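Local coordinates for protein EDTA monooxygenase (EDTA-degrading bacterium BNC1, PDB 5DQP) that probably acts as an FMN-dependent monooxygenase that uses molecular oxygen to break down EDTA, working with a partner flavin reductase, at residues Phe54-Pro59 with Ile92-Thr97; Trp11-Gly16 with Pro69-Asp74; Val210-Gly215 with Glu228-Phe233; Ala124-Asn129 with Asp144-Arg149; Phe33-Tyr38 with Ala80-Arg85. All coordinates share one frame; numbering follows the deposited sequence. Where two conformers were deposited one is given.

Contact 1 (Phe54-Pro59 with Ile92-Thr97); sequences FLADQP and IVTAST
T94 reaches across from its strand to the carbonyl of L55 with two groups. Its OG1 lies 2.8 Å from L55 O, but N123 OD1 of the next strand is also within reach of the hydroxyl proton, so that bond is not settled. T94 N gives L55 O a second bond, weak and bent, at 3.1 Å. Both groups can meet one oxygen because OG1 stands beside its own backbone N (chi1 -62°). The methyl CG2, anti to that N, lies 3.6 Å from D57 O.

On the same side of the sheet F54 pairs with I92. With CG anti to the backbone N (chi1 167°), the F54 ring brings CD1 to 3.6 Å from I92 CG2, while its CE1 comes 3.4 Å from T94 OG1. In the backbone, I92 O takes a bond from L55 N at 2.9 Å and a CA-H...O contact from F54 CA at 3.4 Å. D57 follows where the strands part; its carboxylate forms a salt bridge with R107 of the second subunit.

These are adjacent parallel strands of the TIM-barrel fold, linked through helix 75-85 as a beta-alpha-beta unit. Toward their C-terminal ends, T94 in its strand and D57 just past the other are both predicted to bind FMN, as expected for a luciferase-like monooxygenase.

Contact 2 (Trp11-Gly16 with Pro69-Asp74); sequences WLNSSG and PEYPFD
S14 and N13 reach from one loop to consecutive backbone carbonyls of the other. S14 OG gives P69 O a hydrogen bond of 2.8 Å, the donor tilted 19° from the carbonyl plane. OG gets there by lying anti to its own backbone N (chi1 -179°). N13 ND2 adds a weak bond of 3.3 Å to E70 O; its stronger partner is A56 O, just past strand 52-55, so one amide ties three pieces of chain together.

Carbon-to-carbon van der Waals contacts lie beside these bonds. S14 CB sits 3.9 Å from P72 CD, and N13 CB is 4.2 Å from E70 CG.

Ring edges supply the rest. N13 ND2 approaches the edge of the Y71 ring, 4.0 Å from CD1, with the amide and ring planes almost perpendicular. E70 OE1 points at the edge of the W11 indole, though W11 has two deposited conformers and this approach is doubtful.

S14 and S15 form the corner of a type II' turn from N13 to G16. Side-chain donors meeting backbone carbonyls thus join two irregular loops without strand-like pairing, S14 giving the firmer bond and N13 the weak one.

Contact 3 (Val210-Gly215 with Glu228-Phe233); sequences VVQAGG and EIIYAF
Y231 turns one ring face to V211, whose CG1 methyl stands 3.9 Å from the ring centroid and 19° off the normal, a CH-pi contact displaced toward the rim. F54 meets the same ring edge-to-face. A second flat group, the E228 carboxylate, takes V210 N on the anti side of OE1 at 3.0 Å, the donor 27° out of its plane; OE2 forms a salt bridge with R419.

Before the ladder V210 O takes E228 N at 2.8 Å and, weakly, I229 N. In the parallel ladder proper Q212 N bonds to I229 O at 2.8 Å, and Y231 N to Q212 O at 3.0 Å. V211 CG2 packs on I229 CB, on the same side of the sheet as Y231, whereas Q212 and I230 point to the other side. Past the ladder, a water bridges G214 N and Y231 O.

Two neighbouring strands connected by helix 217-226 make this a classic beta-alpha-beta crossover of the TIM barrel.

Contact 4 (Ala124-Asn129 with Asp144-Arg149); sequences AVTTAN and DNRYER. With SO4 (sulfate ion), chain D.
T126 meets R146 and Y147 in a surface contact built on van der Waals and CH-pi packing, where the chain leaving barrel strand 120-125 runs past the start of helix 143-161. The T126 methyl CG2 lies over one face of the Y147 ring, 4.1 Å from its centroid and 15° off the normal. OG1 takes the crowded position between backbone N and carbonyl carbon (chi1 75°), which leaves CG2 beside the N.

R146 lies at about a right angle to T126. Its CD is 3.7 Å from T126 OG1 and 3.4 Å from T127 O. A bend at chi3 (-87°) places NE, and further out NH1 comes within 3.2 Å of A128 CB, a close approach of a charged group to a methyl.

The Y147 hydroxyl points to a sulfate ion, whose O4 lies at the ring edge, in its plane. The modelled OH to O4 distance of 2.4 Å is too short to take literally, so the strength of that hydrogen bond is doubtful. S216 OG holds the same ion. Y147, S216 and the nearby H143 are all predicted FMN ligands, and the sulfate, though probably from the crystallisation liquor, is consistent with an anion pocket such as the flavin phosphate would occupy.

Contact 5 (Phe33-Tyr38 with Ala80-Arg85); sequences FDLENY and AAITGR
Y38 and I82 hold the closest CA pair of segments 33-38 and 80-85, their CA atoms 7.0 Å apart. There Y38 touches through its root, CB lying 3.8 Å from I82 CD1, while the ring leads away and its hydroxyl bonds to I32 O. One turn earlier L35 points toward the other helix. With CG anti to the backbone N (chi1 175°), its CD1 reaches A81 CB at 3.8 Å, and CD2 comes up to R85 NH1 at 4.0 Å.

Helices 35-47 and 75-85 belong to the outer layer of the TIM barrel, one preceding strand 52-55 in the chain and the other following it. I82 reaches inward as well, touching F53 of that strand. L35 packs on L115 of the second subunit and A80 on A80 of the second subunit, so both helices border the interface.

Farther out, E36 and R85 form a salt bridge. R85 NH2 bonds to the syn lone pair of E36 OE2 at 2.8 Å, and NH1 adds a weak, more bent bond to the same oxygen at 3.0 Å. Carboxylate and guanidinium planes are 22° apart. The R85 chain is bent at chi2 and chi3, and its NE bonds to G84 O of the second subunit. D34 OD1 caps helix 35-47 by accepting from E36 N at 3.0 Å, the donor well above the carboxylate plane.

How the contacts relate
From the N terminus, contact 2 opens first and ties the loop after strand 7-11 to the loop before helix 75-85. Contact 5 opens within that span and closes beyond it, joining two outer helices; contact 1 opens at strand 52-55 and closes last, at strand 90-96. These three cross one another. D57 packs on Y71 between contacts 1 and 2, and Y38 packs against S14 and P72 between contacts 2 and 5. All three touch the second subunit. Contact 4 then closes a short loop from strand 120-125 to helix 143-161, and contact 3 another, between strands 210-213 and 229-233. One parallel sheet runs through contacts 1, 4 and 3.

Contact 1 (Phe54-Pro59 with Ile92-Thr97)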
# COMPACT_ATOMS: atom_id res chain seq x y z
N PHE A 54 7.80 1.62 12.30
CA PHE A 54 8.12 0.40 11.58
C PHE A 54 6.93 -0.55 11.62
O PHE A 54 6.29 -0.72 12.67
CB PHE A 54 9.36 -0.27 12.20
CG PHE A 54 9.58 -1.69 11.74
CD1 PHE A 54 9.89 -1.95 10.42
CD2 PHE A 54 9.53 -2.74 12.63
CE1 PHE A 54 10.11 -3.23 9.98
CE2 PHE A 54 9.77 -4.06 12.20
CZ PHE A 54 10.06 -4.29 10.88
N LEU A 55 6.65 -1.17 10.49
CA LEU A 55 5.61 -2.17 10.35
C LEU A 55 6.25 -3.48 9.90
O LEU A 55 6.81 -3.55 8.80
CB LEU A 55 4.54 -1.71 9.36
CG LEU A 55 3.69 -0.53 9.83
CD1 LEU A 55 2.80 -0.02 8.68
CD2 LEU A 55 2.84 -0.91 11.02
N ALA A 56 6.19 -4.49 10.75
CA ALA A 56 6.52 -5.84 10.35
C ALA A 56 5.37 -6.39 9.51
O ALA A 56 4.26 -5.86 9.53
CB ALA A 56 6.76 -6.73 11.57
N ASP A 57 5.64 -7.44 8.74
CA ASP A 57 4.57 -8.04 7.97
C ASP A 57 4.91 -9.48 7.57
O ASP A 57 6.06 -9.81 7.30
CB ASP A 57 4.26 -7.24 6.70
CG ASP A 57 3.08 -7.81 5.93
OD1 ASP A 57 2.03 -8.02 6.59
OD2 ASP A 57 3.20 -8.07 4.70
N GLN A 58 3.87 -10.31 7.53
CA GLN A 58 3.89 -11.60 6.85
C GLN A 58 2.51 -11.71 6.21
O GLN A 58 1.51 -11.42 6.88
CB GLN A 58 4.14 -12.78 7.78
CG GLN A 58 5.60 -12.92 8.16
CD GLN A 58 5.82 -14.10 9.06
OE1 GLN A 58 4.90 -14.88 9.29
NE2 GLN A 58 7.04 -14.24 9.57
N PRO A 59 2.43 -12.10 4.95
CA PRO A 59 1.10 -12.34 4.34
C PRO A 59 0.55 -13.72 4.69
O PRO A 59 0.53 -14.65 3.88
CB PRO A 59 1.38 -12.17 2.84
CG PRO A 59 2.90 -11.86 2.71
CD PRO A 59 3.54 -12.23 4.00
N ILE A 92 8.86 2.66 7.93
CA ILE A 92 9.60 1.55 7.36
C ILE A 92 8.61 0.41 7.24
O ILE A 92 8.02 0.00 8.25
CB ILE A 92 10.79 1.14 8.24
CG1 ILE A 92 11.79 2.33 8.36
CG2 ILE A 92 11.43 -0.16 7.74
CD1 ILE A 92 12.76 2.22 9.57
N VAL A 93 8.44 -0.11 6.03
CA VAL A 93 7.46 -1.16 5.77
C VAL A 93 8.17 -2.44 5.33
O VAL A 93 9.15 -2.41 4.58
CB VAL A 93 6.43 -0.68 4.73
CG1 VAL A 93 5.72 0.56 5.28
CG2 VAL A 93 7.09 -0.34 3.42
N THR A 94 7.67 -3.57 5.82
CA THR A 94 8.19 -4.88 5.46
C THR A 94 7.51 -5.40 4.21
O THR A 94 6.27 -5.42 4.14
CB THR A 94 7.97 -5.86 6.61
OG1 THR A 94 8.68 -5.41 7.76
CG2 THR A 94 8.45 -7.27 6.23
N ALA A 95 8.30 -5.87 3.25
CA ALA A 95 7.73 -6.67 2.18
C ALA A 95 8.75 -7.71 1.71
O ALA A 95 9.95 -7.45 1.70
CB ALA A 95 7.25 -5.81 1.01
N SER A 96 8.24 -8.86 1.27
CA SER A 96 9.06 -10.03 1.00
C SER A 96 9.64 -10.02 -0.42
O SER A 96 8.97 -9.65 -1.38
CB SER A 96 8.22 -11.30 1.17
OG SER A 96 8.96 -12.47 0.83
N THR A 97 10.89 -10.45 -0.55
CA THR A 97 11.42 -10.68 -1.89
C THR A 97 10.99 -12.04 -2.45
O THR A 97 11.22 -12.31 -3.64
CB THR A 97 12.96 -10.60 -1.89
OG1 THR A 97 13.48 -11.53 -0.92
CG2 THR A 97 13.42 -9.18 -1.55

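Contact 2 (Trp11-Gly16 with Pro69-Asp74)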
# COMPACT_ATOMS: atom_id res chain seq x y z
N TRP A 11 8.16 0.28 16.57
CA TRP A 11 7.21 -0.68 16.02
C TRP A 11 5.81 -0.11 16.15
O TRP A 11 5.46 0.51 17.16
CB TRP A 11 7.24 -2.01 16.75
CG TRP A 11 8.42 -2.86 16.59
CD1 TRP A 11 9.69 -2.58 16.99
CD2 TRP A 11 8.44 -4.19 16.06
NE1 TRP A 11 10.51 -3.65 16.72
CE2 TRP A 11 9.77 -4.65 16.15
CE3 TRP A 11 7.46 -5.04 15.51
CZ2 TRP A 11 10.15 -5.92 15.70
CZ3 TRP A 11 7.84 -6.30 15.08
CH2 TRP A 11 9.18 -6.73 15.17
N LEU A 12 4.99 -0.36 15.14
CA LEU A 12 3.63 0.16 15.16
C LEU A 12 2.54 -0.89 14.92
O LEU A 12 1.36 -0.53 14.89
CB LEU A 12 3.48 1.30 14.14
CG LEU A 12 2.83 2.54 14.78
CD1 LEU A 12 3.68 3.12 15.94
CD2 LEU A 12 2.55 3.62 13.75
N ASN A 13 2.89 -2.16 14.79
CA ASN A 13 1.90 -3.17 14.42
C ASN A 13 0.79 -3.34 15.45
O ASN A 13 1.04 -3.48 16.66
CB ASN A 13 2.58 -4.52 14.22
CG ASN A 13 3.49 -4.53 13.03
OD1 ASN A 13 4.57 -3.99 13.07
ND2 ASN A 13 3.05 -5.15 11.95
N SER A 14 -0.44 -3.39 14.96
CA SER A 14 -1.58 -3.99 15.68
C SER A 14 -1.72 -3.35 17.06
O SER A 14 -1.75 -2.11 17.16
CB SER A 14 -1.40 -5.51 15.68
OG SER A 14 -2.48 -6.14 16.34
N SER A 15 -1.83 -4.13 18.14
CA SER A 15 -2.18 -3.61 19.46
C SER A 15 -0.99 -3.54 20.40
O SER A 15 -1.14 -3.13 21.55
CB SER A 15 -3.28 -4.47 20.09
OG SER A 15 -2.90 -5.83 20.11
N GLY A 16 0.19 -3.90 19.92
CA GLY A 16 1.35 -4.09 20.78
C GLY A 16 1.97 -5.45 20.55
O GLY A 16 1.39 -6.34 19.93
N PRO A 69 -3.66 -10.81 16.29
CA PRO A 69 -3.07 -10.86 14.94
C PRO A 69 -2.07 -9.71 14.76
O PRO A 69 -2.40 -8.56 15.03
CB PRO A 69 -4.28 -10.70 14.01
CG PRO A 69 -5.30 -9.98 14.82
CD PRO A 69 -5.07 -10.36 16.27
N GLU A 70 -0.85 -10.05 14.36
CA GLU A 70 0.21 -9.04 14.29
C GLU A 70 0.11 -8.19 13.03
O GLU A 70 0.53 -7.02 13.04
CB GLU A 70 1.59 -9.72 14.34
CG GLU A 70 2.70 -8.70 14.60
CD GLU A 70 4.09 -9.33 14.69
OE1 GLU A 70 5.11 -8.60 14.50
OE2 GLU A 70 4.17 -10.54 14.96
N TYR A 71 -0.44 -8.74 11.95
CA TYR A 71 -0.44 -8.11 10.64
C TYR A 71 -1.86 -7.90 10.13
O TYR A 71 -2.27 -8.49 9.12
CB TYR A 71 0.36 -8.98 9.66
CG TYR A 71 1.58 -9.67 10.28
CD1 TYR A 71 2.67 -8.94 10.73
CD2 TYR A 71 1.65 -11.06 10.38
CE1 TYR A 71 3.79 -9.55 11.27
CE2 TYR A 71 2.78 -11.69 10.94
CZ TYR A 71 3.84 -10.93 11.36
OH TYR A 71 4.94 -11.53 11.89
N PRO A 72 -2.65 -7.04 10.78
CA PRO A 72 -4.04 -6.86 10.32
C PRO A 72 -4.17 -6.17 8.96
O PRO A 72 -5.25 -6.27 8.35
CB PRO A 72 -4.69 -6.05 11.46
CG PRO A 72 -3.55 -5.38 12.14
CD PRO A 72 -2.37 -6.31 12.03
N PHE A 73 -3.13 -5.51 8.44
CA PHE A 73 -3.20 -4.76 7.18
C PHE A 73 -1.91 -4.90 6.38
O PHE A 73 -0.82 -5.04 6.95
CB PHE A 73 -3.39 -3.26 7.38
CG PHE A 73 -4.68 -2.88 7.98
CD1 PHE A 73 -5.85 -2.95 7.24
CD2 PHE A 73 -4.72 -2.40 9.28
CE1 PHE A 73 -7.06 -2.57 7.80
CE2 PHE A 73 -5.90 -2.02 9.84
CZ PHE A 73 -7.09 -2.11 9.10
N ASP A 74 -2.04 -4.80 5.06
CA ASP A 74 -0.87 -4.63 4.22
C ASP A 74 -0.09 -3.40 4.68
O ASP A 74 -0.68 -2.33 4.87
CB ASP A 74 -1.24 -4.47 2.75
CG ASP A 74 -0.00 -4.37 1.86
OD1 ASP A 74 0.55 -3.25 1.74
OD2 ASP A 74 0.45 -5.41 1.31

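Contact 3 (Val210-Gly215 with Glu228-Phe233)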
# COMPACT_ATOMS: atom_id res chain seq x y z
N VAL A 210 16.63 1.23 2.44
CA VAL A 210 16.44 -0.22 2.48
C VAL A 210 16.92 -0.74 3.82
O VAL A 210 18.06 -0.47 4.23
CB VAL A 210 17.15 -0.93 1.31
CG1 VAL A 210 17.12 -2.46 1.50
CG2 VAL A 210 16.48 -0.56 -0.03
N VAL A 211 16.07 -1.52 4.49
CA VAL A 211 16.31 -2.03 5.82
C VAL A 211 16.44 -3.54 5.72
O VAL A 211 15.81 -4.18 4.87
CB VAL A 211 15.17 -1.61 6.78
CG1 VAL A 211 15.31 -2.28 8.20
CG2 VAL A 211 15.14 -0.08 6.90
N GLN A 212 17.28 -4.12 6.59
CA GLN A 212 17.54 -5.55 6.60
C GLN A 212 17.59 -6.06 8.04
O GLN A 212 17.95 -5.34 8.97
CB GLN A 212 18.85 -5.88 5.86
CG GLN A 212 19.10 -7.39 5.60
CD GLN A 212 19.73 -8.13 6.78
OE1 GLN A 212 20.41 -7.51 7.62
NE2 GLN A 212 19.49 -9.44 6.88
N ALA A 213 17.10 -7.27 8.22
CA ALA A 213 17.06 -7.97 9.50
C ALA A 213 17.34 -9.45 9.29
O ALA A 213 16.54 -10.16 8.74
CB ALA A 213 15.70 -7.79 10.13
N GLY A 214 18.47 -9.93 9.76
CA GLY A 214 18.82 -11.33 9.67
C GLY A 214 20.24 -11.69 10.02
O GLY A 214 21.13 -11.29 9.32
N GLY A 215 20.44 -12.45 11.08
CA GLY A 215 21.78 -12.72 11.59
C GLY A 215 22.57 -13.79 10.87
O GLY A 215 23.76 -13.95 11.16
N GLU A 228 20.83 -0.45 4.57
CA GLU A 228 21.32 0.80 5.14
C GLU A 228 20.99 0.89 6.61
O GLU A 228 21.71 1.56 7.36
CB GLU A 228 20.70 1.98 4.39
CG GLU A 228 20.79 1.75 2.91
CD GLU A 228 20.20 2.86 2.08
OE1 GLU A 228 19.09 2.68 1.52
OE2 GLU A 228 20.86 3.92 1.99
N ILE A 229 19.90 0.25 7.01
CA ILE A 229 19.59 0.01 8.41
C ILE A 229 19.51 -1.48 8.63
O ILE A 229 18.89 -2.21 7.84
CB ILE A 229 18.28 0.68 8.85
CG1 ILE A 229 18.21 2.13 8.38
CG2 ILE A 229 18.15 0.57 10.36
CD1 ILE A 229 16.87 2.79 8.72
N ILE A 230 20.14 -1.93 9.71
CA ILE A 230 20.11 -3.33 10.12
C ILE A 230 19.52 -3.38 11.52
O ILE A 230 20.00 -2.69 12.43
CB ILE A 230 21.52 -3.94 10.09
CG1 ILE A 230 22.22 -3.61 8.75
CG2 ILE A 230 21.46 -5.43 10.44
CD1 ILE A 230 23.69 -4.00 8.70
N TYR A 231 18.47 -4.17 11.69
CA TYR A 231 17.92 -4.49 13.00
C TYR A 231 18.72 -5.62 13.62
O TYR A 231 19.10 -6.57 12.94
CB TYR A 231 16.47 -4.91 12.91
CG TYR A 231 15.54 -3.84 12.43
CD1 TYR A 231 15.98 -2.52 12.30
CD2 TYR A 231 14.22 -4.14 12.12
CE1 TYR A 231 15.11 -1.53 11.87
CE2 TYR A 231 13.35 -3.16 11.70
CZ TYR A 231 13.79 -1.86 11.58
OH TYR A 231 12.91 -0.89 11.15
N ALA A 232 18.95 -5.52 14.93
CA ALA A 232 19.78 -6.49 15.64
C ALA A 232 19.09 -6.95 16.91
O ALA A 232 18.18 -6.29 17.45
CB ALA A 232 21.17 -5.92 15.98
N PHE A 233 19.54 -8.09 17.38
CA PHE A 233 19.10 -8.66 18.64
C PHE A 233 19.77 -7.89 19.78
O PHE A 233 20.93 -7.49 19.69
CB PHE A 233 19.47 -10.14 18.69
CG PHE A 233 19.08 -10.84 19.95
CD1 PHE A 233 17.75 -11.04 20.27
CD2 PHE A 233 20.07 -11.33 20.81
CE1 PHE A 233 17.40 -11.69 21.44
CE2 PHE A 233 19.72 -11.98 21.97
CZ PHE A 233 18.39 -12.16 22.29
O HOH W 1 20.51 -8.72 11.36

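Contact 4 (Ala124-Asn129 with Asp144-Arg149)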
# COMPACT_ATOMS: atom_id res chain seq x y z
N ALA A 124 13.45 -5.25 3.58
CA ALA A 124 13.36 -6.29 2.56
C ALA A 124 13.65 -7.64 3.22
O ALA A 124 14.76 -7.86 3.70
CB ALA A 124 14.34 -6.01 1.43
N VAL A 125 12.66 -8.52 3.28
CA VAL A 125 12.81 -9.78 3.99
C VAL A 125 12.68 -10.93 2.99
O VAL A 125 12.25 -10.75 1.85
CB VAL A 125 11.81 -9.95 5.15
CG1 VAL A 125 11.98 -8.82 6.19
CG2 VAL A 125 10.37 -10.00 4.64
N THR A 126 13.10 -12.12 3.41
CA THR A 126 12.76 -13.34 2.69
C THR A 126 11.73 -14.11 3.50
O THR A 126 11.55 -13.88 4.70
CB THR A 126 13.98 -14.23 2.44
OG1 THR A 126 14.36 -14.87 3.66
CG2 THR A 126 15.14 -13.41 1.90
N THR A 127 11.05 -15.04 2.85
CA THR A 127 9.96 -15.76 3.48
C THR A 127 10.39 -17.19 3.78
O THR A 127 10.76 -17.94 2.87
CB THR A 127 8.71 -15.78 2.61
OG1 THR A 127 8.26 -14.44 2.38
CG2 THR A 127 7.63 -16.56 3.32
N ALA A 128 10.32 -17.56 5.05
CA ALA A 128 10.53 -18.94 5.44
C ALA A 128 9.27 -19.58 6.01
O ALA A 128 9.27 -20.79 6.27
CB ALA A 128 11.67 -19.03 6.46
N ASN A 129 8.20 -18.82 6.22
CA ASN A 129 6.98 -19.38 6.79
C ASN A 129 6.19 -20.13 5.71
O ASN A 129 5.71 -19.50 4.75
CB ASN A 129 6.15 -18.27 7.44
CG ASN A 129 4.93 -18.81 8.17
OD1 ASN A 129 4.59 -19.99 8.07
ND2 ASN A 129 4.26 -17.94 8.93
N ASP A 144 19.70 -20.97 0.96
CA ASP A 144 20.59 -20.38 -0.03
C ASP A 144 19.81 -19.80 -1.22
O ASP A 144 20.21 -18.77 -1.77
CB ASP A 144 21.60 -21.40 -0.53
CG ASP A 144 22.63 -21.77 0.53
OD1 ASP A 144 22.98 -20.88 1.34
OD2 ASP A 144 23.08 -22.94 0.54
N ASN A 145 18.74 -20.47 -1.65
CA ASN A 145 18.01 -19.96 -2.82
C ASN A 145 17.18 -18.73 -2.46
O ASN A 145 17.05 -17.81 -3.27
CB ASN A 145 17.11 -21.05 -3.42
CG ASN A 145 17.89 -22.07 -4.23
OD1 ASN A 145 19.03 -21.84 -4.63
ND2 ASN A 145 17.26 -23.22 -4.49
N ARG A 146 16.59 -18.73 -1.26
CA ARG A 146 15.96 -17.54 -0.71
C ARG A 146 16.82 -16.30 -0.89
O ARG A 146 16.37 -15.26 -1.38
CB ARG A 146 15.68 -17.74 0.78
CG ARG A 146 14.33 -18.38 1.11
CD ARG A 146 14.10 -18.40 2.64
NE ARG A 146 14.68 -19.59 3.25
CZ ARG A 146 14.93 -19.73 4.55
NH1 ARG A 146 14.67 -18.73 5.38
NH2 ARG A 146 15.46 -20.85 5.01
N TYR A 147 18.07 -16.39 -0.47
CA TYR A 147 18.92 -15.22 -0.44
C TYR A 147 19.48 -14.90 -1.82
O TYR A 147 19.65 -13.72 -2.17
CB TYR A 147 20.00 -15.40 0.62
CG TYR A 147 19.47 -14.92 1.95
CD1 TYR A 147 19.38 -13.56 2.20
CD2 TYR A 147 18.99 -15.81 2.91
CE1 TYR A 147 18.86 -13.09 3.38
CE2 TYR A 147 18.47 -15.34 4.10
CZ TYR A 147 18.41 -13.97 4.32
OH TYR A 147 17.91 -13.45 5.48
N GLU A 148 19.71 -15.92 -2.65
CA GLU A 148 20.12 -15.64 -4.02
C GLU A 148 18.99 -14.95 -4.79
O GLU A 148 19.23 -14.04 -5.59
CB GLU A 148 20.54 -16.94 -4.70
CG GLU A 148 20.73 -16.81 -6.20
CD GLU A 148 21.26 -18.08 -6.84
OE1 GLU A 148 22.24 -18.00 -7.61
OE2 GLU A 148 20.70 -19.17 -6.57
N ARG A 149 17.76 -15.38 -4.58
CA ARG A 149 16.63 -14.68 -5.17
C ARG A 149 16.54 -13.26 -4.66
O ARG A 149 16.32 -12.32 -5.44
CB ARG A 149 15.34 -15.45 -4.87
CG ARG A 149 14.08 -14.83 -5.41
CD ARG A 149 12.95 -15.83 -5.19
NE ARG A 149 11.65 -15.32 -5.60
CZ ARG A 149 11.11 -15.59 -6.78
NH1 ARG A 149 9.92 -15.10 -7.07
NH2 ARG A 149 11.76 -16.33 -7.67
S SO4 D . 18.15 -15.18 8.36
O1 SO4 D . 18.42 -16.61 8.58
O2 SO4 D . 17.50 -14.64 9.56
O3 SO4 D . 19.38 -14.44 8.10
O4 SO4 D . 17.26 -15.05 7.21

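Contact 5 (Phe33-Tyr38 with Ala80-Arg85)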
# COMPACT_ATOMS: atom_id res chain seq x y z
N PHE A 33 -8.19 -2.65 13.66
CA PHE A 33 -8.69 -2.48 12.30
C PHE A 33 -9.11 -1.05 12.01
O PHE A 33 -9.76 -0.80 10.99
CB PHE A 33 -9.84 -3.45 12.06
CG PHE A 33 -9.48 -4.89 12.33
CD1 PHE A 33 -8.54 -5.55 11.54
CD2 PHE A 33 -10.07 -5.58 13.39
CE1 PHE A 33 -8.20 -6.86 11.78
CE2 PHE A 33 -9.74 -6.90 13.64
CZ PHE A 33 -8.80 -7.54 12.83
N ASP A 34 -8.74 -0.10 12.87
CA ASP A 34 -9.15 1.29 12.76
C ASP A 34 -7.92 2.15 12.46
O ASP A 34 -6.96 2.14 13.23
CB ASP A 34 -9.83 1.73 14.05
CG ASP A 34 -10.22 3.22 14.03
OD1 ASP A 34 -10.17 3.86 12.95
OD2 ASP A 34 -10.60 3.75 15.09
N LEU A 35 -7.97 2.89 11.36
CA LEU A 35 -6.85 3.76 11.00
C LEU A 35 -6.47 4.68 12.16
O LEU A 35 -5.28 4.93 12.40
CB LEU A 35 -7.20 4.57 9.75
CG LEU A 35 -6.18 5.63 9.32
CD1 LEU A 35 -4.80 4.96 9.00
CD2 LEU A 35 -6.75 6.43 8.12
N GLU A 36 -7.46 5.19 12.89
CA GLU A 36 -7.17 6.13 13.98
C GLU A 36 -6.32 5.48 15.07
O GLU A 36 -5.54 6.17 15.73
CB GLU A 36 -8.46 6.68 14.56
CG GLU A 36 -9.26 7.54 13.57
CD GLU A 36 -8.44 8.69 12.96
OE1 GLU A 36 -7.66 9.33 13.71
OE2 GLU A 36 -8.58 8.93 11.74
N ASN A 37 -6.44 4.16 15.26
CA ASN A 37 -5.53 3.48 16.16
C ASN A 37 -4.08 3.71 15.76
O ASN A 37 -3.21 3.86 16.62
CB ASN A 37 -5.85 1.98 16.18
CG ASN A 37 -4.95 1.19 17.12
OD1 ASN A 37 -5.07 1.30 18.34
ND2 ASN A 37 -4.06 0.36 16.55
N TYR A 38 -3.79 3.71 14.47
CA TYR A 38 -2.41 3.91 14.03
C TYR A 38 -2.05 5.39 13.96
O TYR A 38 -0.91 5.76 14.26
CB TYR A 38 -2.18 3.21 12.69
CG TYR A 38 -2.52 1.75 12.83
CD1 TYR A 38 -1.58 0.84 13.31
CD2 TYR A 38 -3.80 1.29 12.55
CE1 TYR A 38 -1.89 -0.49 13.49
CE2 TYR A 38 -4.14 -0.04 12.72
CZ TYR A 38 -3.17 -0.93 13.21
OH TYR A 38 -3.49 -2.26 13.40
N ALA A 80 0.93 4.34 3.70
CA ALA A 80 0.42 5.42 2.85
C ALA A 80 -0.68 6.21 3.55
O ALA A 80 -0.74 7.44 3.43
CB ALA A 80 -0.11 4.84 1.53
N ALA A 81 -1.59 5.53 4.25
CA ALA A 81 -2.69 6.24 4.91
C ALA A 81 -2.18 7.02 6.11
O ALA A 81 -2.54 8.20 6.29
CB ALA A 81 -3.78 5.25 5.35
N ILE A 82 -1.33 6.41 6.92
CA ILE A 82 -0.72 7.12 8.04
C ILE A 82 -0.03 8.40 7.57
O ILE A 82 -0.29 9.49 8.09
CB ILE A 82 0.29 6.22 8.78
CG1 ILE A 82 -0.41 5.02 9.42
CG2 ILE A 82 1.02 7.07 9.84
CD1 ILE A 82 0.59 4.03 10.18
N THR A 83 0.93 8.27 6.65
CA THR A 83 1.72 9.45 6.29
C THR A 83 0.93 10.44 5.43
O THR A 83 1.29 11.62 5.39
CB THR A 83 3.03 9.08 5.60
OG1 THR A 83 2.76 8.38 4.37
CG2 THR A 83 3.89 8.19 6.55
N GLY A 84 -0.16 10.00 4.79
CA GLY A 84 -1.07 10.96 4.21
C GLY A 84 -1.61 11.94 5.24
O GLY A 84 -1.96 13.07 4.90
N ARG A 85 -1.66 11.52 6.51
CA ARG A 85 -2.29 12.25 7.60
C ARG A 85 -1.30 12.84 8.60
O ARG A 85 -1.51 13.95 9.10
CB ARG A 85 -3.27 11.33 8.35
CG ARG A 85 -3.71 11.89 9.70
CD ARG A 85 -5.07 12.57 9.62
NE ARG A 85 -6.05 11.65 9.04
CZ ARG A 85 -6.97 10.98 9.72
NH1 ARG A 85 -7.79 10.16 9.08
NH2 ARG A 85 -7.07 11.13 11.04